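Local coordinates for protein C-domain type II peptide synthetase (Streptomyces globisporus, PDB 4ZNM) that is a condensation-domain protein of a type II, probably free-standing, peptide synthetase system, related in fold to the CoA-acyltransferase clan, at residues Thr62-Arg73 / Asp171-Arg180; Pro18-Phe26 / His193-Ala204. All coordinates share one frame; numbering follows the deposited sequence. Where two conformers were deposited one is given.

Contact 1 of 2, residues Thr62-Arg73 / Asp171-Arg180; sequences TLREALGDVVVR and DLLNLYAARR
Ala66 and Leu172 meet at the crossing of helices 60-73 and 162-180, which pack side by side against the six-stranded mixed sheet of this acyltransferase-like fold, on strands 137-143 and 388-392, their segment axes 8.5 Å apart at 127°. CD1 of Leu172 lies 3.7 Å from CB of Ala66 and also touches Leu67. The small Ala66 lets Tyr176 come close: with its CG anti to the backbone N (chi1 168°), the ring turns its edge to the backbone of Thr62 and Leu63, and its OH bonds to Asp59 N. On the outer side Arg179 sits as a knob among Thr62, Glu65, Ala66 and Asp69. Arg179 grips Asp69 side-on, NH2 to OD1 at 2.9 Å and NE to OD2 modelled doubtfully short, the two flat groups nearly coplanar. Glu65 CB lies over one guanidinium face, while Glu65 OE1 stands 3.4 Å from Arg179 NH1, well out of plane, a purely charge-based attraction. At the other end Arg73 NE reaches Asp171 OD2 at 2.8 Å from above the carboxylate plane, and that oxygen also takes bonds from His74 and a water. Apolar packing toward the sheet is flanked by ion pairs, and the carboxylates round Arg179 probably stabilise its positive charge.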
loop_
_atom_site.group_PDB
_atom_site.type_symbol
_atom_site.label_atom_id
_atom_site.label_comp_id
_atom_site.label_asym_id
_atom_site.label_seq_id
_atom_site.Cartn_x
_atom_site.Cartn_y
_atom_site.Cartn_z
ATOM N N THR A 62 28.704 -2.650 9.024
ATOM C CA THR A 62 27.950 -1.964 10.067
ATOM C C THR A 62 26.494 -1.825 9.653
ATOM O O THR A 62 25.613 -1.901 10.485
ATOM C CB THR A 62 28.561 -0.581 10.380
ATOM O OG1 THR A 62 29.920 -0.758 10.754
ATOM C CG2 THR A 62 27.835 0.126 11.566
ATOM N N LEU A 63 26.240 -1.654 8.362
ATOM C CA LEU A 63 24.872 -1.566 7.882
ATOM C C LEU A 63 24.168 -2.903 8.092
ATOM O O LEU A 63 22.990 -2.928 8.453
ATOM C CB LEU A 63 24.811 -1.151 6.408
ATOM C CG LEU A 63 23.403 -0.959 5.875
ATOM C CD1 LEU A 63 22.730 0.257 6.507
ATOM C CD2 LEU A 63 23.426 -0.782 4.369
ATOM N N ARG A 64 24.897 -4.003 7.921
ATOM C CA ARG A 64 24.333 -5.325 8.117
ATOM C C ARG A 64 23.976 -5.531 9.581
ATOM O O ARG A 64 22.895 -6.036 9.916
ATOM C CB ARG A 64 25.297 -6.382 7.646
ATOM C CG ARG A 64 24.820 -7.777 7.877
ATOM C CD ARG A 64 25.729 -8.758 7.144
ATOM N NE ARG A 64 27.008 -8.878 7.783
ATOM C CZ ARG A 64 28.173 -8.446 7.283
ATOM N NH1 ARG A 64 29.282 -8.600 7.982
ATOM N NH2 ARG A 64 28.245 -7.840 6.110
ATOM N N GLU A 65 24.881 -5.146 10.458
ATOM C CA GLU A 65 24.605 -5.201 11.894
ATOM C C GLU A 65 23.374 -4.373 12.254
ATOM O O GLU A 65 22.550 -4.813 13.048
ATOM C CB GLU A 65 25.802 -4.703 12.699
ATOM C CG GLU A 65 26.998 -5.637 12.746
ATOM C CD GLU A 65 28.258 -4.968 13.333
ATOM O OE1 GLU A 65 28.320 -3.714 13.396
ATOM O OE2 GLU A 65 29.187 -5.705 13.724
ATOM N N ALA A 66 23.249 -3.185 11.674
ATOM C CA ALA A 66 22.102 -2.335 11.935
ATOM C C ALA A 66 20.805 -3.015 11.513
ATOM O O ALA A 66 19.774 -2.849 12.142
ATOM C CB ALA A 66 22.269 -0.992 11.218
ATOM N N LEU A 67 20.845 -3.745 10.408
ATOM C CA LEU A 67 19.667 -4.456 9.936
ATOM C C LEU A 67 19.235 -5.539 10.940
ATOM O O LEU A 67 18.036 -5.706 11.214
ATOM C CB LEU A 67 19.928 -5.072 8.567
ATOM C CG LEU A 67 18.600 -5.485 7.933
ATOM C CD1 LEU A 67 18.128 -4.355 7.055
ATOM C CD2 LEU A 67 18.716 -6.794 7.185
ATOM N N GLY A 68 20.203 -6.255 11.486
ATOM C CA GLY A 68 19.975 -7.117 12.638
ATOM C C GLY A 68 19.310 -6.358 13.786
ATOM O O GLY A 68 18.332 -6.823 14.360
ATOM N N ASP A 69 19.798 -5.157 14.062
ATOM C CA ASP A 69 19.288 -4.321 15.172
ATOM C C ASP A 69 17.808 -3.995 14.970
ATOM O O ASP A 69 17.021 -3.999 15.920
ATOM C CB ASP A 69 20.049 -2.988 15.280
ATOM C CG ASP A 69 21.486 -3.140 15.750
ATOM O OD1 ASP A 69 21.819 -4.210 16.297
ATOM O OD2 ASP A 69 22.282 -2.161 15.598
ATOM N N VAL A 70 17.437 -3.717 13.721
ATOM C CA VAL A 70 16.099 -3.230 13.426
ATOM C C VAL A 70 15.094 -4.377 13.457
ATOM O O VAL A 70 13.904 -4.153 13.691
ATOM C CB VAL A 70 16.052 -2.466 12.074
ATOM C CG1 VAL A 70 16.014 -3.405 10.862
ATOM C CG2 VAL A 70 14.831 -1.551 12.037
ATOM N N VAL A 71 15.573 -5.603 13.262
ATOM C CA VAL A 71 14.730 -6.779 13.398
ATOM C C VAL A 71 14.547 -7.113 14.879
ATOM O O VAL A 71 13.452 -7.491 15.298
ATOM C CB VAL A 71 15.313 -7.973 12.636
ATOM C CG1 VAL A 71 14.561 -9.255 12.999
ATOM C CG2 VAL A 71 15.209 -7.704 11.110
ATOM N N VAL A 72 15.600 -6.949 15.678
ATOM C CA VAL A 72 15.469 -7.172 17.112
ATOM C C VAL A 72 14.489 -6.142 17.667
ATOM O O VAL A 72 13.684 -6.453 18.522
ATOM C CB VAL A 72 16.785 -7.086 17.830
ATOM C CG1 VAL A 72 16.566 -7.023 19.330
ATOM C CG2 VAL A 72 17.703 -8.267 17.444
ATOM N N ARG A 73 14.576 -4.918 17.161
ATOM C CA ARG A 73 13.764 -3.801 17.645
ATOM C C ARG A 73 12.253 -3.981 17.456
ATOM O O ARG A 73 11.471 -3.563 18.304
ATOM C CB ARG A 73 14.208 -2.533 16.924
ATOM C CG ARG A 73 13.374 -1.307 17.188
ATOM C CD ARG A 73 14.076 -0.073 16.650
ATOM N NE ARG A 73 13.216 1.091 16.741
ATOM C CZ ARG A 73 13.164 1.919 17.778
ATOM N NH1 ARG A 73 13.964 1.759 18.836
ATOM N NH2 ARG A 73 12.312 2.935 17.744
ATOM N N ASP A 171 14.662 4.005 11.250
ATOM C CA ASP A 171 15.296 3.319 12.354
ATOM C C ASP A 171 16.642 2.734 11.916
ATOM O O ASP A 171 17.621 2.820 12.644
ATOM C CB ASP A 171 14.386 2.219 12.862
ATOM C CG ASP A 171 13.168 2.752 13.646
ATOM O OD1 ASP A 171 12.975 3.996 13.746
ATOM O OD2 ASP A 171 12.412 1.897 14.165
ATOM N N LEU A 172 16.659 2.105 10.748
ATOM C CA LEU A 172 17.862 1.430 10.249
ATOM C C LEU A 172 19.026 2.384 10.106
ATOM O O LEU A 172 20.123 2.110 10.577
ATOM C CB LEU A 172 17.597 0.783 8.901
ATOM C CG LEU A 172 18.827 0.243 8.176
ATOM C CD1 LEU A 172 19.350 -0.946 8.958
ATOM C CD2 LEU A 172 18.493 -0.118 6.751
ATOM N N LEU A 173 18.780 3.506 9.435
ATOM C CA LEU A 173 19.852 4.457 9.180
ATOM C C LEU A 173 20.265 5.213 10.444
ATOM O O LEU A 173 21.430 5.604 10.584
ATOM C CB LEU A 173 19.428 5.399 8.050
ATOM C CG LEU A 173 19.222 4.562 6.748
ATOM C CD1 LEU A 173 18.885 5.472 5.619
ATOM C CD2 LEU A 173 20.458 3.775 6.354
ATOM N N ASN A 174 19.346 5.363 11.386
ATOM C CA ASN A 174 19.684 5.940 12.699
ATOM C C ASN A 174 20.564 4.981 13.507
ATOM O O ASN A 174 21.585 5.374 14.048
ATOM C CB ASN A 174 18.401 6.258 13.459
ATOM C CG ASN A 174 18.647 6.750 14.869
ATOM O OD1 ASN A 174 19.046 5.991 15.754
ATOM N ND2 ASN A 174 18.362 8.021 15.095
ATOM N N LEU A 175 20.163 3.710 13.580
ATOM C CA LEU A 175 20.945 2.723 14.327
ATOM C C LEU A 175 22.347 2.543 13.679
ATOM O O LEU A 175 23.343 2.348 14.373
ATOM C CB LEU A 175 20.198 1.382 14.386
ATOM C CG LEU A 175 18.904 1.465 15.222
ATOM C CD1 LEU A 175 18.083 0.243 15.024
ATOM C CD2 LEU A 175 19.191 1.685 16.745
ATOM N N TYR A 176 22.399 2.590 12.352
ATOM C CA TYR A 176 23.667 2.544 11.618
ATOM C C TYR A 176 24.556 3.734 12.018
ATOM O O TYR A 176 25.706 3.564 12.417
ATOM C CB TYR A 176 23.402 2.548 10.087
ATOM C CG TYR A 176 24.646 2.798 9.266
ATOM C CD1 TYR A 176 25.477 1.744 8.922
ATOM C CD2 TYR A 176 24.986 4.067 8.830
ATOM C CE1 TYR A 176 26.605 1.940 8.189
ATOM C CE2 TYR A 176 26.139 4.287 8.089
ATOM C CZ TYR A 176 26.945 3.216 7.778
ATOM O OH TYR A 176 28.076 3.396 7.047
ATOM N N ALA A 177 24.011 4.941 11.947
ATOM C CA ALA A 177 24.774 6.118 12.318
ATOM C C ALA A 177 25.270 5.997 13.737
ATOM O O ALA A 177 26.411 6.320 14.011
ATOM C CB ALA A 177 23.953 7.360 12.151
ATOM N N ALA A 178 24.440 5.541 14.662
ATOM C CA ALA A 178 24.920 5.484 16.043
ATOM C C ALA A 178 26.101 4.496 16.155
ATOM O O ALA A 178 27.086 4.777 16.828
ATOM C CB ALA A 178 23.816 5.095 16.988
ATOM N N ARG A 179 26.012 3.355 15.475
ATOM C CA ARG A 179 27.109 2.375 15.477
ATOM C C ARG A 179 28.381 2.962 14.923
ATOM O O ARG A 179 29.462 2.678 15.429
ATOM C CB ARG A 179 26.723 1.132 14.666
ATOM C CG ARG A 179 25.871 0.178 15.430
ATOM C CD ARG A 179 25.555 -1.069 14.618
ATOM N NE ARG A 179 24.808 -2.004 15.438
ATOM C CZ ARG A 179 25.378 -2.887 16.249
ATOM N NH1 ARG A 179 26.693 -2.980 16.315
ATOM N NH2 ARG A 179 24.631 -3.703 16.971
ATOM N N ARG A 180 28.252 3.812 13.902
ATOM C CA ARG A 180 29.388 4.499 13.316
ATOM C C ARG A 180 29.911 5.603 14.230
ATOM O O ARG A 180 30.967 6.151 13.992
ATOM C CB ARG A 180 29.016 5.100 11.945
ATOM C CG ARG A 180 28.668 4.106 10.862
ATOM C CD ARG A 180 29.902 3.335 10.402
ATOM N NE ARG A 180 30.755 4.173 9.571
ATOM C CZ ARG A 180 32.046 3.932 9.334
ATOM N NH1 ARG A 180 32.663 2.885 9.884
ATOM N NH2 ARG A 180 32.712 4.758 8.554
HETATM O O HOH W 1 31.855 0.953 11.786
HETATM O O HOH W 2 10.501 3.084 15.647
#

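Contact 2 of 2, residues Pro18-Phe26 / His193-Ala204; sequences PPLSFHQEF and HAEFARWEREAA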
loop_
_atom_site.group_PDB
_atom_site.type_symbol
_atom_site.label_atom_id
_atom_site.label_comp_id
_atom_site.label_asym_id
_atom_site.label_seq_id
_atom_site.Cartn_x
_atom_site.Cartn_y
_atom_site.Cartn_z
ATOM N N PRO A 18 -0.432 -14.040 21.241
ATOM C CA PRO A 18 -0.446 -13.090 20.118
ATOM C C PRO A 18 -1.475 -13.474 19.041
ATOM O O PRO A 18 -1.193 -14.360 18.235
ATOM C CB PRO A 18 0.985 -13.176 19.571
ATOM C CG PRO A 18 1.506 -14.543 20.030
ATOM C CD PRO A 18 0.500 -15.150 20.991
ATOM N N PRO A 19 -2.663 -12.843 19.041
ATOM C CA PRO A 19 -3.727 -13.193 18.080
ATOM C C PRO A 19 -3.500 -12.539 16.731
ATOM O O PRO A 19 -2.670 -11.601 16.651
ATOM C CB PRO A 19 -4.976 -12.629 18.731
ATOM C CG PRO A 19 -4.458 -11.372 19.393
ATOM C CD PRO A 19 -3.075 -11.725 19.910
ATOM N N LEU A 20 -4.207 -12.996 15.692
ATOM C CA LEU A 20 -4.109 -12.333 14.395
ATOM C C LEU A 20 -4.749 -10.985 14.586
ATOM O O LEU A 20 -5.778 -10.869 15.280
ATOM C CB LEU A 20 -4.818 -13.086 13.268
ATOM C CG LEU A 20 -4.287 -14.433 12.787
ATOM C CD1 LEU A 20 -5.235 -15.010 11.725
ATOM C CD2 LEU A 20 -2.907 -14.293 12.220
ATOM N N SER A 21 -4.172 -9.974 13.962
ATOM C CA SER A 21 -4.807 -8.662 13.928
ATOM C C SER A 21 -6.099 -8.704 13.112
ATOM O O SER A 21 -6.311 -9.630 12.339
ATOM C CB SER A 21 -3.872 -7.647 13.313
ATOM O OG SER A 21 -3.624 -7.962 11.945
ATOM N N PHE A 22 -6.942 -7.680 13.248
ATOM C CA PHE A 22 -8.092 -7.530 12.378
ATOM C C PHE A 22 -7.664 -7.465 10.917
ATOM O O PHE A 22 -8.309 -8.079 10.045
ATOM C CB PHE A 22 -8.898 -6.282 12.755
ATOM C CG PHE A 22 -9.662 -6.409 14.040
ATOM C CD1 PHE A 22 -10.270 -7.605 14.401
ATOM C CD2 PHE A 22 -9.810 -5.323 14.877
ATOM C CE1 PHE A 22 -10.990 -7.715 15.566
ATOM C CE2 PHE A 22 -10.532 -5.429 16.056
ATOM C CZ PHE A 22 -11.126 -6.625 16.394
ATOM N N HIS A 23 -6.557 -6.784 10.628
ATOM C CA HIS A 23 -6.119 -6.741 9.265
ATOM C C HIS A 23 -5.754 -8.146 8.771
ATOM O O HIS A 23 -6.053 -8.509 7.650
ATOM C CB HIS A 23 -4.926 -5.825 9.096
ATOM C CG HIS A 23 -4.384 -5.823 7.707
ATOM N ND1 HIS A 23 -5.106 -5.356 6.626
ATOM C CD2 HIS A 23 -3.199 -6.260 7.210
ATOM C CE1 HIS A 23 -4.379 -5.477 5.527
ATOM N NE2 HIS A 23 -3.219 -6.020 5.852
ATOM N N GLN A 24 -5.070 -8.912 9.598
ATOM C CA GLN A 24 -4.667 -10.259 9.208
ATOM C C GLN A 24 -5.914 -11.170 9.035
ATOM O O GLN A 24 -5.936 -12.032 8.155
ATOM C CB GLN A 24 -3.683 -10.811 10.234
ATOM C CG GLN A 24 -2.309 -10.122 10.075
ATOM C CD GLN A 24 -1.339 -10.361 11.215
ATOM O OE1 GLN A 24 -1.724 -10.813 12.287
ATOM N NE2 GLN A 24 -0.061 -10.006 10.991
ATOM N N GLU A 25 -6.940 -10.963 9.856
ATOM C CA GLU A 25 -8.246 -11.627 9.652
ATOM C C GLU A 25 -8.851 -11.319 8.279
ATOM O O GLU A 25 -9.382 -12.200 7.584
ATOM C CB GLU A 25 -9.260 -11.193 10.713
ATOM C CG GLU A 25 -9.069 -11.805 12.062
ATOM C CD GLU A 25 -10.168 -11.415 13.060
ATOM O OE1 GLU A 25 -11.185 -10.760 12.687
ATOM O OE2 GLU A 25 -9.987 -11.778 14.238
ATOM N N PHE A 26 -8.804 -10.048 7.912
ATOM C CA PHE A 26 -9.241 -9.636 6.586
ATOM C C PHE A 26 -8.461 -10.422 5.532
ATOM O O PHE A 26 -9.046 -10.953 4.613
ATOM C CB PHE A 26 -9.071 -8.115 6.426
ATOM C CG PHE A 26 -9.081 -7.630 5.003
ATOM C CD1 PHE A 26 -10.258 -7.417 4.337
ATOM C CD2 PHE A 26 -7.900 -7.356 4.351
ATOM C CE1 PHE A 26 -10.247 -6.954 3.062
ATOM C CE2 PHE A 26 -7.897 -6.905 3.064
ATOM C CZ PHE A 26 -9.063 -6.694 2.427
ATOM N N HIS A 193 3.669 -4.395 17.680
ATOM C CA HIS A 193 2.414 -4.655 17.018
ATOM C C HIS A 193 1.450 -5.470 17.907
ATOM O O HIS A 193 0.256 -5.299 17.800
ATOM C CB HIS A 193 2.625 -5.399 15.724
ATOM C CG HIS A 193 1.365 -5.581 14.946
ATOM N ND1 HIS A 193 0.747 -6.804 14.811
ATOM C CD2 HIS A 193 0.581 -4.689 14.294
ATOM C CE1 HIS A 193 -0.359 -6.662 14.097
ATOM N NE2 HIS A 193 -0.493 -5.387 13.782
ATOM N N ALA A 194 1.974 -6.321 18.796
ATOM C CA ALA A 194 1.125 -7.134 19.640
ATOM C C ALA A 194 0.326 -6.223 20.543
ATOM O O ALA A 194 -0.815 -6.517 20.868
ATOM C CB ALA A 194 1.930 -8.110 20.457
ATOM N N GLU A 195 0.929 -5.120 20.954
ATOM C CA GLU A 195 0.223 -4.184 21.809
ATOM C C GLU A 195 -0.969 -3.599 21.041
ATOM O O GLU A 195 -2.070 -3.450 21.594
ATOM C CB GLU A 195 1.154 -3.073 22.299
ATOM C CG GLU A 195 2.388 -3.557 23.065
ATOM C CD GLU A 195 3.349 -2.412 23.368
ATOM O OE1 GLU A 195 2.880 -1.412 23.954
ATOM O OE2 GLU A 195 4.539 -2.505 22.998
ATOM N N PHE A 196 -0.763 -3.311 19.757
ATOM C CA PHE A 196 -1.843 -2.797 18.922
ATOM C C PHE A 196 -2.947 -3.844 18.724
ATOM O O PHE A 196 -4.151 -3.536 18.760
ATOM C CB PHE A 196 -1.317 -2.331 17.565
ATOM C CG PHE A 196 -2.407 -1.836 16.656
ATOM C CD1 PHE A 196 -2.828 -2.589 15.576
ATOM C CD2 PHE A 196 -3.046 -0.636 16.921
ATOM C CE1 PHE A 196 -3.862 -2.127 14.747
ATOM C CE2 PHE A 196 -4.078 -0.175 16.099
ATOM C CZ PHE A 196 -4.478 -0.925 15.017
ATOM N N ALA A 197 -2.547 -5.086 18.492
ATOM C CA ALA A 197 -3.519 -6.146 18.335
ATOM C C ALA A 197 -4.420 -6.199 19.565
ATOM O O ALA A 197 -5.629 -6.424 19.442
ATOM C CB ALA A 197 -2.829 -7.485 18.094
ATOM N N ARG A 198 -3.837 -5.981 20.743
ATOM C CA ARG A 198 -4.614 -5.943 21.988
ATOM C C ARG A 198 -5.531 -4.734 22.022
ATOM O O ARG A 198 -6.731 -4.830 22.303
ATOM C CB ARG A 198 -3.692 -5.890 23.208
ATOM C CG ARG A 198 -3.405 -7.225 23.854
ATOM C CD ARG A 198 -2.852 -7.049 25.273
ATOM N NE ARG A 198 -1.587 -6.299 25.329
ATOM C CZ ARG A 198 -1.432 -5.086 25.867
ATOM N NH1 ARG A 198 -0.232 -4.519 25.865
ATOM N NH2 ARG A 198 -2.453 -4.429 26.411
ATOM N N TRP A 199 -4.944 -3.576 21.755
ATOM C CA TRP A 199 -5.669 -2.337 21.870
ATOM C C TRP A 199 -6.873 -2.342 20.910
ATOM O O TRP A 199 -7.953 -1.874 21.262
ATOM C CB TRP A 199 -4.764 -1.141 21.595
ATOM C CG TRP A 199 -5.571 0.106 21.603
ATOM C CD1 TRP A 199 -5.981 0.812 22.700
ATOM C CD2 TRP A 199 -6.148 0.760 20.470
ATOM N NE1 TRP A 199 -6.774 1.867 22.321
ATOM C CE2 TRP A 199 -6.895 1.860 20.956
ATOM C CE3 TRP A 199 -6.114 0.522 19.096
ATOM C CZ2 TRP A 199 -7.577 2.724 20.114
ATOM C CZ3 TRP A 199 -6.793 1.386 18.260
ATOM C CH2 TRP A 199 -7.509 2.477 18.772
ATOM N N GLU A 200 -6.702 -2.861 19.698
ATOM C CA GLU A 200 -7.801 -2.738 18.728
ATOM C C GLU A 200 -8.989 -3.614 19.146
ATOM O O GLU A 200 -10.138 -3.277 18.887
ATOM C CB GLU A 200 -7.339 -3.083 17.303
ATOM C CG GLU A 200 -7.113 -4.567 17.054
ATOM C CD GLU A 200 -6.685 -4.883 15.612
ATOM O OE1 GLU A 200 -6.262 -6.038 15.395
ATOM O OE2 GLU A 200 -6.776 -4.005 14.704
ATOM N N ARG A 201 -8.722 -4.708 19.840
ATOM C CA ARG A 201 -9.803 -5.560 20.322
ATOM C C ARG A 201 -10.505 -4.928 21.527
ATOM O O ARG A 201 -11.676 -5.113 21.703
ATOM C CB ARG A 201 -9.257 -6.956 20.643
ATOM C CG ARG A 201 -8.927 -7.727 19.363
ATOM C CD ARG A 201 -8.386 -9.135 19.576
ATOM N NE ARG A 201 -7.958 -9.707 18.297
ATOM C CZ ARG A 201 -8.762 -10.322 17.430
ATOM N NH1 ARG A 201 -10.055 -10.479 17.690
ATOM N NH2 ARG A 201 -8.267 -10.798 16.303
ATOM N N GLU A 202 -9.796 -4.151 22.341
ATOM C CA GLU A 202 -10.436 -3.392 23.412
ATOM C C GLU A 202 -11.342 -2.319 22.826
ATOM O O GLU A 202 -12.455 -2.088 23.301
ATOM C CB GLU A 202 -9.393 -2.735 24.319
ATOM C CG GLU A 202 -8.594 -3.723 25.151
ATOM C CD GLU A 202 -9.470 -4.459 26.147
ATOM O OE1 GLU A 202 -9.747 -3.900 27.227
ATOM O OE2 GLU A 202 -9.894 -5.592 25.841
ATOM N N ALA A 203 -10.845 -1.670 21.780
ATOM C CA ALA A 203 -11.575 -0.613 21.125
ATOM C C ALA A 203 -12.836 -1.166 20.486
ATOM O O ALA A 203 -13.862 -0.489 20.448
ATOM C CB ALA A 203 -10.712 0.062 20.093
ATOM N N ALA A 204 -12.771 -2.406 20.011
ATOM C CA ALA A 204 -13.920 -3.016 19.330
ATOM C C ALA A 204 -15.094 -3.248 20.265
ATOM O O ALA A 204 -16.200 -3.452 19.803
ATOM C CB ALA A 204 -13.529 -4.328 18.680
HETATM O O HOH W 3 -5.557 -4.684 12.282
#
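Glu200 and Arg201, neighbours on helix 193-203, grip the start of helix 22-28 at two places. The Glu200 chain leaves with CG between its backbone N and carbonyl carbon (chi1 74°) and runs extended, bringing OE1 to the backbone N of Phe22 at 2.8 Å, met on the syn side but tilted well out of the carboxylate plane. Its OE2 accepts from a water that accepts from His23 N, and the carboxylate passes the CD2 side of the Phe22 ring obliquely and tightly (Glu200 CD to Phe22 CD2 3.2 Å). Extended from CG to NE, Arg201 uses NH2 to donate to Leu20 O (2.7 Å) and, in a salt bridge, to Glu25 OE2 (2.9 Å); both lie in the guanidinium plane, which should fix its rotation, though OE2 is met from above its own carboxylate plane. Phe22 CE1 covers one face of that guanidinium, and Phe22 CZ reaches Ala204 CB at 4.0 Å. His193 turns the edge of its imidazole to Ser21, CE1 3.7 Å from CB. Ser21 OG accepts from Gln24 N at 2.9 Å, and Gln24 OE1 from Ser21 N. This is a capping box, to which Glu200 adds a carboxylate on first-turn N-H groups, directly and through water.

In the fold
Both contacts are partly buried, but they join different kinds of elements. Contact 1 lays two long helices flank to flank, and its inner side chains, Leu67, Val70, Leu173 and Tyr176, go on to touch strands 137-143 and 388-392. Contact 2 sets the N-terminal chain end and the first turn of helix 22-28 against helix 193-203, and Phe22 continues onto helix 347-350. Charge also works differently: in contact 1 side chain pairs with side chain at the borders of an apolar seam, whereas in contact 2 Glu200 and Arg201 chiefly seize backbone groups. Helices 162-180 and 193-203 follow each other in the chain, and the contact centres are about 28 Å apart.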